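Local structure of B-agarase (Agarivorans gilvus, 5Z6P) at residues R479-A484 against F599-Q604; E668-A673 against Y732-V737; Y714-D719 against D728-N733. The protein hydrolyses agar polysaccharide as a glycoside hydrolase of family 50, probably cleaving its beta-1,4 linkages. All blocks are in the same frame, centred on the assembly; numbering follows the deposited sequence.

Contact 1 of 3, residues R479-A484 against F599-Q604; sequences RFRQRA and FRVVKQ
Q604 OE1 is gripped by both terminal nitrogens of R481. NH2 donates to OE1 at 2.9 Å, nearly in line with the C=O bond of the amide. NH1 donates to the same oxygen at 3.1 Å and comes in more bent, at a C=O...N angle of 145°. The oxygen lies in the guanidinium plane, so the two N-H groups close on it like a fork. The R481 chain is straight to CD and then turns at chi3 (-76°), which brings the fork round to Q604. NH1 also forms a salt bridge with E605, the next residue on the same helix. V601 sits under the guanidinium, with CG1 4.1 Å from its plane and over its centre. The same CG1 lies 3.7 Å from CE2 of the F480 ring. V602 CG2 meets that ring at its edge, 3.9 Å from CZ. R600 NH2 comes within 3.6 Å of R481 NH2, with the two guanidinium planes steeply inclined. R600 is also paired with E597. The partners lie on helices 478-495 and 581-609, whose local axes cross at -38° and approach to 9.5 Å. This is helix-helix packing with a buried apolar side and a polar side nearer solvent. The two acidic neighbours probably offset the positive charge where the arginines meet, while the paired bonds to one oxygen, with the E605 salt bridge, probably limit rotation of the guanidinium.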
loop_
_atom_site.group_PDB
_atom_site.type_symbol
_atom_site.label_atom_id
_atom_site.label_comp_id
_atom_site.label_asym_id
_atom_site.label_seq_id
_atom_site.Cartn_x
_atom_site.Cartn_y
_atom_site.Cartn_z
ATOM N N ARG A 479 -26.424 -16.172 0.060
ATOM C CA ARG A 479 -25.282 -16.678 0.802
ATOM C C ARG A 479 -24.332 -15.545 1.241
ATOM O O ARG A 479 -23.759 -15.622 2.301
ATOM C CB ARG A 479 -24.519 -17.725 -0.013
ATOM C CG ARG A 479 -25.222 -19.086 -0.073
ATOM C CD ARG A 479 -24.380 -20.068 -0.873
ATOM N NE ARG A 479 -24.322 -19.668 -2.271
ATOM C CZ ARG A 479 -23.620 -20.302 -3.202
ATOM N NH1 ARG A 479 -23.632 -19.867 -4.449
ATOM N NH2 ARG A 479 -22.904 -21.373 -2.885
ATOM N N PHE A 480 -24.185 -14.503 0.434
ATOM C CA PHE A 480 -23.297 -13.403 0.810
ATOM C C PHE A 480 -23.726 -12.795 2.148
ATOM O O PHE A 480 -22.901 -12.587 3.036
ATOM C CB PHE A 480 -23.250 -12.301 -0.252
ATOM C CG PHE A 480 -22.506 -11.073 0.205
ATOM C CD1 PHE A 480 -21.134 -11.130 0.422
ATOM C CD2 PHE A 480 -23.178 -9.878 0.471
ATOM C CE1 PHE A 480 -20.449 -10.030 0.861
ATOM C CE2 PHE A 480 -22.499 -8.777 0.929
ATOM C CZ PHE A 480 -21.129 -8.841 1.109
ATOM N N ARG A 481 -25.027 -12.550 2.283
ATOM C CA ARG A 481 -25.590 -11.973 3.497
ATOM C C ARG A 481 -25.285 -12.858 4.710
ATOM O O ARG A 481 -24.884 -12.364 5.755
ATOM C CB ARG A 481 -27.113 -11.756 3.367
ATOM C CG ARG A 481 -27.688 -11.014 4.560
ATOM C CD ARG A 481 -29.211 -10.820 4.491
ATOM N NE ARG A 481 -29.619 -9.776 3.566
ATOM C CZ ARG A 481 -29.612 -8.475 3.840
ATOM N NH1 ARG A 481 -29.206 -8.038 5.027
ATOM N NH2 ARG A 481 -30.033 -7.607 2.933
ATOM N N GLN A 482 -25.445 -14.171 4.550
ATOM C CA GLN A 482 -25.118 -15.099 5.625
ATOM C C GLN A 482 -23.639 -15.037 6.011
ATOM O O GLN A 482 -23.311 -15.154 7.179
ATOM C CB GLN A 482 -25.485 -16.540 5.250
ATOM C CG GLN A 482 -26.956 -16.758 5.083
ATOM C CD GLN A 482 -27.722 -16.240 6.267
ATOM O OE1 GLN A 482 -27.555 -16.723 7.371
ATOM N NE2 GLN A 482 -28.537 -15.217 6.049
ATOM N N ARG A 483 -22.757 -14.879 5.032
ATOM C CA ARG A 483 -21.329 -14.799 5.329
ATOM C C ARG A 483 -21.006 -13.451 5.995
ATOM O O ARG A 483 -20.163 -13.385 6.887
ATOM C CB ARG A 483 -20.484 -15.008 4.066
ATOM C CG ARG A 483 -20.600 -16.410 3.430
ATOM C CD ARG A 483 -20.371 -17.523 4.436
ATOM N NE ARG A 483 -19.146 -17.296 5.189
ATOM C CZ ARG A 483 -18.937 -17.744 6.417
ATOM N NH1 ARG A 483 -19.869 -18.451 7.034
ATOM N NH2 ARG A 483 -17.796 -17.473 7.033
ATOM N N ALA A 484 -21.687 -12.389 5.572
ATOM C CA ALA A 484 -21.509 -11.082 6.210
ATOM C C ALA A 484 -21.914 -11.174 7.676
ATOM O O ALA A 484 -21.221 -10.649 8.531
ATOM C CB ALA A 484 -22.312 -9.990 5.496
ATOM N N PHE A 599 -22.627 -2.568 -0.165
ATOM C CA PHE A 599 -22.523 -1.717 1.007
ATOM C C PHE A 599 -23.796 -1.766 1.846
ATOM O O PHE A 599 -23.716 -1.679 3.069
ATOM C CB PHE A 599 -22.170 -0.284 0.599
ATOM C CG PHE A 599 -20.759 -0.134 0.076
ATOM C CD1 PHE A 599 -19.668 -0.310 0.918
ATOM C CD2 PHE A 599 -20.524 0.189 -1.250
ATOM C CE1 PHE A 599 -18.364 -0.173 0.447
ATOM C CE2 PHE A 599 -19.221 0.309 -1.735
ATOM C CZ PHE A 599 -18.136 0.129 -0.870
ATOM N N ARG A 600 -24.950 -1.946 1.198
ATOM C CA ARG A 600 -26.233 -2.031 1.908
ATOM C C ARG A 600 -26.287 -3.279 2.776
ATOM O O ARG A 600 -26.682 -3.217 3.946
ATOM C CB ARG A 600 -27.435 -2.022 0.924
ATOM C CG ARG A 600 -28.827 -1.942 1.596
ATOM C CD ARG A 600 -30.035 -1.967 0.585
ATOM N NE ARG A 600 -30.324 -3.342 0.191
ATOM C CZ ARG A 600 -31.179 -4.146 0.815
ATOM N NH1 ARG A 600 -31.889 -3.714 1.847
ATOM N NH2 ARG A 600 -31.333 -5.389 0.395
ATOM N N VAL A 601 -25.884 -4.415 2.207
ATOM C CA VAL A 601 -25.979 -5.679 2.935
ATOM C C VAL A 601 -25.015 -5.677 4.129
ATOM O O VAL A 601 -25.410 -6.014 5.244
ATOM C CB VAL A 601 -25.700 -6.902 2.028
ATOM C CG1 VAL A 601 -25.590 -8.146 2.853
ATOM C CG2 VAL A 601 -26.813 -7.058 0.966
ATOM N N VAL A 602 -23.775 -5.256 3.901
ATOM C CA VAL A 602 -22.799 -5.177 4.981
ATOM C C VAL A 602 -23.279 -4.219 6.075
ATOM O O VAL A 602 -23.257 -4.573 7.231
ATOM C CB VAL A 602 -21.407 -4.725 4.497
ATOM C CG1 VAL A 602 -20.472 -4.507 5.703
ATOM C CG2 VAL A 602 -20.806 -5.743 3.520
ATOM N N LYS A 603 -23.719 -3.022 5.707
ATOM C CA LYS A 603 -24.249 -2.079 6.704
ATOM C C LYS A 603 -25.339 -2.745 7.552
ATOM O O LYS A 603 -25.320 -2.686 8.783
ATOM C CB LYS A 603 -24.801 -0.816 6.020
ATOM C CG LYS A 603 -25.301 0.255 6.969
ATOM C CD LYS A 603 -26.241 1.219 6.267
ATOM C CE LYS A 603 -26.769 2.307 7.211
ATOM N NZ LYS A 603 -26.125 3.643 6.989
ATOM N N GLN A 604 -26.281 -3.402 6.883
ATOM C CA GLN A 604 -27.432 -3.979 7.579
ATOM C C GLN A 604 -27.020 -5.045 8.582
ATOM O O GLN A 604 -27.490 -5.048 9.710
ATOM C CB GLN A 604 -28.439 -4.557 6.581
ATOM C CG GLN A 604 -29.279 -3.481 5.928
ATOM C CD GLN A 604 -30.277 -4.026 4.954
ATOM O OE1 GLN A 604 -30.139 -5.142 4.475
ATOM N NE2 GLN A 604 -31.293 -3.225 4.636
#

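Contact 2 of 3, residues E668-A673 against Y732-V737; sequences EFHFGA and YNIGFV
H670 and I734 pack together where two loops meet beyond strands 664-668 and 709-714 of the barrel that probably carries the active site, as in related glycosidases. The loop of I734 bends through an inverse gamma turn centred on N733, closed by a weak bond from I734 N to Y732 O. From H670 CB outward, the side chain runs beneath I734. CB is 4.1 Å from I734 CG2, and CG is closer to that methyl. ND1 is 3.4 Å from I734 CG2 and also nears CD1; CD2 faces the same methyl. CE1 reaches another residue, at 4.0 Å from Y732 CD2, where the two side chains cross at about a right angle. NE2, at the tip, is hydrogen-bonded to the backbone N of L683. One methyl thus covers one face of the ring: I734 CG2 stands 3.3 Å from the ring centroid and only 6° off the ring normal, a close CH-pi contact. CB points toward the other loop, and a chi1 of 66° places the imidazole between the backbone N and the carbonyl carbon of H670. The bond at NE2 and the methyl over the face probably help to hold the ring's tilt. Further along, N733 OD1, which also accepts from Q689 NE2, takes the backbone N-H of A673 at 3.1 Å, with an N-H...O angle of 148° and the donor tilted from the carbonyl plane.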
loop_
_atom_site.group_PDB
_atom_site.type_symbol
_atom_site.label_atom_id
_atom_site.label_comp_id
_atom_site.label_asym_id
_atom_site.label_seq_id
_atom_site.Cartn_x
_atom_site.Cartn_y
_atom_site.Cartn_z
ATOM N N GLU A 668 -4.206 3.635 5.227
ATOM C CA GLU A 668 -2.818 3.256 5.031
ATOM C C GLU A 668 -2.041 4.338 4.292
ATOM O O GLU A 668 -2.543 4.938 3.352
ATOM C CB GLU A 668 -2.709 1.962 4.224
ATOM C CG GLU A 668 -3.291 0.726 4.883
ATOM C CD GLU A 668 -3.326 -0.467 3.951
ATOM O OE1 GLU A 668 -2.506 -0.518 3.028
ATOM O OE2 GLU A 668 -4.191 -1.331 4.143
ATOM N N PHE A 669 -0.798 4.540 4.722
ATOM C CA PHE A 669 0.208 5.304 3.984
ATOM C C PHE A 669 1.558 4.980 4.607
ATOM O O PHE A 669 1.617 4.530 5.746
ATOM C CB PHE A 669 -0.053 6.819 4.029
ATOM C CG PHE A 669 0.203 7.455 5.364
ATOM C CD1 PHE A 669 -0.715 7.351 6.389
ATOM C CD2 PHE A 669 1.348 8.204 5.579
ATOM C CE1 PHE A 669 -0.485 7.948 7.620
ATOM C CE2 PHE A 669 1.599 8.807 6.798
ATOM C CZ PHE A 669 0.686 8.682 7.828
ATOM N N HIS A 670 2.638 5.216 3.879
ATOM C CA HIS A 670 3.938 5.092 4.523
ATOM C C HIS A 670 5.068 5.774 3.798
ATOM O O HIS A 670 4.913 6.282 2.689
ATOM C CB HIS A 670 4.295 3.602 4.762
ATOM C CG HIS A 670 4.508 2.788 3.519
ATOM N ND1 HIS A 670 4.079 1.483 3.409
ATOM C CD2 HIS A 670 5.144 3.072 2.361
ATOM C CE1 HIS A 670 4.423 1.008 2.226
ATOM N NE2 HIS A 670 5.081 1.948 1.576
ATOM N N PHE A 671 6.218 5.752 4.458
ATOM C CA PHE A 671 7.462 6.239 3.899
ATOM C C PHE A 671 8.629 5.321 4.305
ATOM O O PHE A 671 8.791 5.007 5.478
ATOM C CB PHE A 671 7.702 7.683 4.363
ATOM C CG PHE A 671 6.632 8.624 3.922
ATOM C CD1 PHE A 671 6.587 9.070 2.619
ATOM C CD2 PHE A 671 5.638 9.033 4.799
ATOM C CE1 PHE A 671 5.588 9.923 2.214
ATOM C CE2 PHE A 671 4.644 9.883 4.386
ATOM C CZ PHE A 671 4.620 10.327 3.099
ATOM N N GLY A 672 9.406 4.872 3.325
ATOM C CA GLY A 672 10.593 4.093 3.598
ATOM C C GLY A 672 11.892 4.619 3.004
ATOM O O GLY A 672 11.897 5.526 2.172
ATOM N N ALA A 673 13.008 4.047 3.446
ATOM C CA ALA A 673 14.320 4.445 2.948
ATOM C C ALA A 673 15.194 3.204 2.823
ATOM O O ALA A 673 14.719 2.089 3.019
ATOM C CB ALA A 673 14.955 5.478 3.854
ATOM N N TYR A 732 9.781 -4.052 2.795
ATOM C CA TYR A 732 10.006 -2.620 2.793
ATOM C C TYR A 732 10.464 -2.107 4.137
ATOM O O TYR A 732 9.990 -2.557 5.171
ATOM C CB TYR A 732 8.719 -1.857 2.424
ATOM C CG TYR A 732 7.958 -2.339 1.217
ATOM C CD1 TYR A 732 8.601 -2.996 0.179
ATOM C CD2 TYR A 732 6.592 -2.117 1.109
ATOM C CE1 TYR A 732 7.904 -3.424 -0.927
ATOM C CE2 TYR A 732 5.878 -2.536 -0.001
ATOM C CZ TYR A 732 6.547 -3.188 -1.018
ATOM O OH TYR A 732 5.882 -3.623 -2.126
ATOM N N ASN A 733 11.340 -1.111 4.112
ATOM C CA ASN A 733 11.647 -0.362 5.320
ATOM C C ASN A 733 10.519 0.609 5.651
ATOM O O ASN A 733 10.653 1.785 5.413
ATOM C CB ASN A 733 12.991 0.391 5.163
ATOM C CG ASN A 733 13.243 1.398 6.271
ATOM O OD1 ASN A 733 13.679 2.514 6.013
ATOM N ND2 ASN A 733 12.937 1.017 7.502
ATOM N N ILE A 734 9.418 0.115 6.216
ATOM C CA ILE A 734 8.263 0.980 6.485
ATOM C C ILE A 734 7.814 1.032 7.938
ATOM O O ILE A 734 6.846 1.692 8.266
ATOM C CB ILE A 734 7.049 0.559 5.634
ATOM C CG1 ILE A 734 6.714 -0.925 5.869
ATOM C CG2 ILE A 734 7.320 0.867 4.184
ATOM C CD1 ILE A 734 5.331 -1.325 5.405
ATOM N N GLY A 735 8.525 0.352 8.821
ATOM C CA GLY A 735 8.094 0.304 10.192
ATOM C C GLY A 735 8.352 1.560 11.007
ATOM O O GLY A 735 9.235 2.361 10.698
ATOM N N PHE A 736 7.565 1.711 12.059
ATOM C CA PHE A 736 7.911 2.608 13.152
ATOM C C PHE A 736 8.994 1.999 14.032
ATOM O O PHE A 736 9.800 2.724 14.613
ATOM C CB PHE A 736 6.684 2.951 13.988
ATOM C CG PHE A 736 6.147 4.314 13.697
ATOM C CD1 PHE A 736 5.593 4.595 12.461
ATOM C CD2 PHE A 736 6.235 5.327 14.642
ATOM C CE1 PHE A 736 5.118 5.860 12.176
ATOM C CE2 PHE A 736 5.766 6.591 14.368
ATOM C CZ PHE A 736 5.206 6.862 13.133
ATOM N N VAL A 737 9.009 0.670 14.114
ATOM C CA VAL A 737 10.051 -0.034 14.854
ATOM C C VAL A 737 10.801 -1.017 13.960
ATOM O O VAL A 737 10.246 -1.552 13.016
ATOM C CB VAL A 737 9.483 -0.767 16.080
ATOM C CG1 VAL A 737 8.671 0.179 16.932
ATOM C CG2 VAL A 737 8.653 -1.985 15.688
#

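Contact 3 of 3, residues Y714-D719 against D728-N733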
loop_
_atom_site.group_PDB
_atom_site.type_symbol
_atom_site.label_atom_id
_atom_site.label_comp_id
_atom_site.label_asym_id
_atom_site.label_seq_id
_atom_site.Cartn_x
_atom_site.Cartn_y
_atom_site.Cartn_z
ATOM N N TYR A 714 -1.165 4.662 9.671
ATOM C CA TYR A 714 0.113 4.416 9.042
ATOM C C TYR A 714 0.413 2.913 8.948
ATOM O O TYR A 714 0.312 2.174 9.924
ATOM C CB TYR A 714 1.232 5.148 9.811
ATOM C CG TYR A 714 2.617 4.952 9.226
ATOM C CD1 TYR A 714 3.349 3.794 9.489
ATOM C CD2 TYR A 714 3.186 5.900 8.403
ATOM C CE1 TYR A 714 4.591 3.600 8.953
ATOM C CE2 TYR A 714 4.439 5.713 7.858
ATOM C CZ TYR A 714 5.140 4.559 8.148
ATOM O OH TYR A 714 6.369 4.344 7.603
ATOM N N PHE A 715 0.791 2.477 7.755
ATOM C CA PHE A 715 1.103 1.065 7.526
ATOM C C PHE A 715 2.626 0.954 7.444
ATOM O O PHE A 715 3.193 1.269 6.415
ATOM C CB PHE A 715 0.425 0.566 6.238
ATOM C CG PHE A 715 0.402 -0.941 6.084
ATOM C CD1 PHE A 715 1.553 -1.637 5.766
ATOM C CD2 PHE A 715 -0.774 -1.650 6.224
ATOM C CE1 PHE A 715 1.539 -3.022 5.605
ATOM C CE2 PHE A 715 -0.795 -3.036 6.062
ATOM C CZ PHE A 715 0.369 -3.715 5.745
ATOM N N GLN A 716 3.296 0.467 8.486
ATOM C CA GLN A 716 2.745 -0.329 9.569
ATOM C C GLN A 716 3.636 -0.168 10.816
ATOM O O GLN A 716 4.663 0.492 10.758
ATOM C CB GLN A 716 2.673 -1.811 9.156
ATOM C CG GLN A 716 4.044 -2.331 8.727
ATOM C CD GLN A 716 4.071 -3.798 8.305
ATOM O OE1 GLN A 716 3.082 -4.505 8.422
ATOM N NE2 GLN A 716 5.228 -4.253 7.815
ATOM N N TYR A 717 3.229 -0.775 11.928
ATOM C CA TYR A 717 3.959 -0.717 13.201
ATOM C C TYR A 717 5.420 -1.168 13.032
ATOM O O TYR A 717 6.349 -0.435 13.347
ATOM C CB TYR A 717 3.261 -1.597 14.223
ATOM C CG TYR A 717 3.776 -1.574 15.648
ATOM C CD1 TYR A 717 4.517 -0.507 16.140
ATOM C CD2 TYR A 717 3.486 -2.625 16.510
ATOM C CE1 TYR A 717 4.958 -0.482 17.439
ATOM C CE2 TYR A 717 3.929 -2.620 17.816
ATOM C CZ TYR A 717 4.667 -1.532 18.280
ATOM O OH TYR A 717 5.114 -1.498 19.582
ATOM N N ILE A 718 5.582 -2.370 12.493
ATOM C CA ILE A 718 6.868 -3.081 12.437
ATOM C C ILE A 718 7.448 -3.098 11.024
ATOM O O ILE A 718 6.717 -3.327 10.070
ATOM C CB ILE A 718 6.692 -4.538 12.941
ATOM C CG1 ILE A 718 6.065 -4.545 14.344
ATOM C CG2 ILE A 718 8.001 -5.317 12.903
ATOM C CD1 ILE A 718 5.354 -5.829 14.679
ATOM N N ASP A 719 8.750 -2.845 10.886
ATOM C CA ASP A 719 9.455 -3.112 9.630
ATOM C C ASP A 719 9.021 -4.457 9.004
ATOM O O ASP A 719 8.812 -5.429 9.735
ATOM C CB ASP A 719 10.978 -3.141 9.871
ATOM C CG ASP A 719 11.670 -1.821 9.533
ATOM O OD1 ASP A 719 11.016 -0.923 8.966
ATOM O OD2 ASP A 719 12.890 -1.702 9.816
ATOM N N ASP A 728 3.710 -12.915 0.892
ATOM C CA ASP A 728 3.773 -12.198 -0.394
ATOM C C ASP A 728 5.135 -11.579 -0.759
ATOM O O ASP A 728 5.305 -11.036 -1.845
ATOM C CB ASP A 728 2.713 -11.100 -0.410
ATOM C CG ASP A 728 2.839 -10.154 0.770
ATOM O OD1 ASP A 728 3.953 -10.016 1.315
ATOM O OD2 ASP A 728 1.825 -9.548 1.159
ATOM N N GLY A 729 6.087 -11.646 0.157
ATOM C CA GLY A 729 7.426 -11.153 -0.113
ATOM C C GLY A 729 7.640 -9.677 0.174
ATOM O O GLY A 729 8.701 -9.137 -0.142
ATOM N N GLU A 730 6.635 -9.031 0.754
ATOM C CA GLU A 730 6.726 -7.622 1.155
ATOM C C GLU A 730 7.963 -7.353 2.037
ATOM O O GLU A 730 8.115 -7.945 3.098
ATOM C CB GLU A 730 5.452 -7.216 1.882
ATOM C CG GLU A 730 5.470 -5.831 2.510
ATOM C CD GLU A 730 4.731 -5.823 3.835
ATOM O OE1 GLU A 730 3.478 -5.819 3.843
ATOM O OE2 GLU A 730 5.412 -5.868 4.876
ATOM N N ASN A 731 8.839 -6.463 1.587
ATOM C CA ASN A 731 10.178 -6.355 2.177
ATOM C C ASN A 731 10.672 -4.923 2.326
ATOM O O ASN A 731 11.835 -4.623 2.046
ATOM C CB ASN A 731 11.179 -7.166 1.333
ATOM C CG ASN A 731 11.235 -6.705 -0.110
ATOM O OD1 ASN A 731 10.350 -5.993 -0.577
ATOM N ND2 ASN A 731 12.281 -7.101 -0.820
ATOM N N TYR A 732 9.781 -4.052 2.795
ATOM C CA TYR A 732 10.006 -2.620 2.793
ATOM C C TYR A 732 10.464 -2.107 4.137
ATOM O O TYR A 732 9.990 -2.557 5.171
ATOM C CB TYR A 732 8.719 -1.857 2.424
ATOM C CG TYR A 732 7.958 -2.339 1.217
ATOM C CD1 TYR A 732 8.601 -2.996 0.179
ATOM C CD2 TYR A 732 6.592 -2.117 1.109
ATOM C CE1 TYR A 732 7.904 -3.424 -0.927
ATOM C CE2 TYR A 732 5.878 -2.536 -0.001
ATOM C CZ TYR A 732 6.547 -3.188 -1.018
ATOM O OH TYR A 732 5.882 -3.623 -2.126
ATOM N N ASN A 733 11.340 -1.111 4.112
ATOM C CA ASN A 733 11.647 -0.362 5.320
ATOM C C ASN A 733 10.519 0.609 5.651
ATOM O O ASN A 733 10.653 1.785 5.413
ATOM C CB ASN A 733 12.991 0.391 5.163
ATOM C CG ASN A 733 13.243 1.398 6.271
ATOM O OD1 ASN A 733 13.679 2.514 6.013
ATOM N ND2 ASN A 733 12.937 1.017 7.502
HETATM O O HOH W 1 2.553 -6.510 6.526
HETATM O O HOH W 2 5.672 -7.367 7.320
#
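The F715 ring turns its edge to the carboxylate of E730. OE1 lies near the ring plane, 3.8 Å from CE1, and the two flat groups stand almost perpendicular, at 84°. E730 also touches a second ring. Its CG lies over one face of Y732, offset toward the rim. The amide of Q716 is likewise steeply turned against the carboxylate of E730, and two waters fill in between these groups. One water lies 2.8 Å from Q716 OE1 and is hydrogen-bonded to E730 OE1 as well. The other accepts from Q716 NE2 and binds E730 OE2 at 2.9 Å. Each end of the amide is therefore coupled to a different carboxylate oxygen through solvent. E730 OE2 is held further by S720 OG. The Q716 chain is extended beyond CG, which carries the amide out to the waters. At the other end of the contact, N733 ND2 donates to D719 OD1 at 3.1 Å. It arrives on the syn side of the carboxylate and somewhat out of its plane, with the N-H...O angle a modest 138°. D719 OD2 is taken by Y744 OH, so both oxygens of this buried acid have partners. Within 728-733, D728 OD1 accepts from E730 N at 2.9 Å. This Asx turn sets the backbone just ahead of the E730 side chain. The peptide bond between F715 and Q716 is cis. A non-proline cis peptide just beyond the eighth strand of a (beta/alpha)8 barrel is a recurrent feature of clan GH-A glycosidases, the clan of family 50, and the position of 714-719 directly after strand 709-714 is consistent with it.

Contacts 2 and 3 form one continuous patch, with centres 6 Å apart and Y732 and N733 in common. N733 faces both ways, its OD1 toward 668-673 and its ND2 toward 714-719. Two probable hydrogen bonds also join them: Y714 OH to I734 O and G735 N to D719 OD1, each 2.8 Å. Contacts 2 and 3 lie on loops beyond neighbouring parallel strands 664-668 and 709-714, the end of the barrel where enzymes of this fold usually carry their active site. Contact 1 stands apart, pairing helices 478-495 and 581-609. Its centre is 34 Å from that of contact 2 and 31 Å from that of contact 3, and its nearest atoms stay about 15 and 19 Å away.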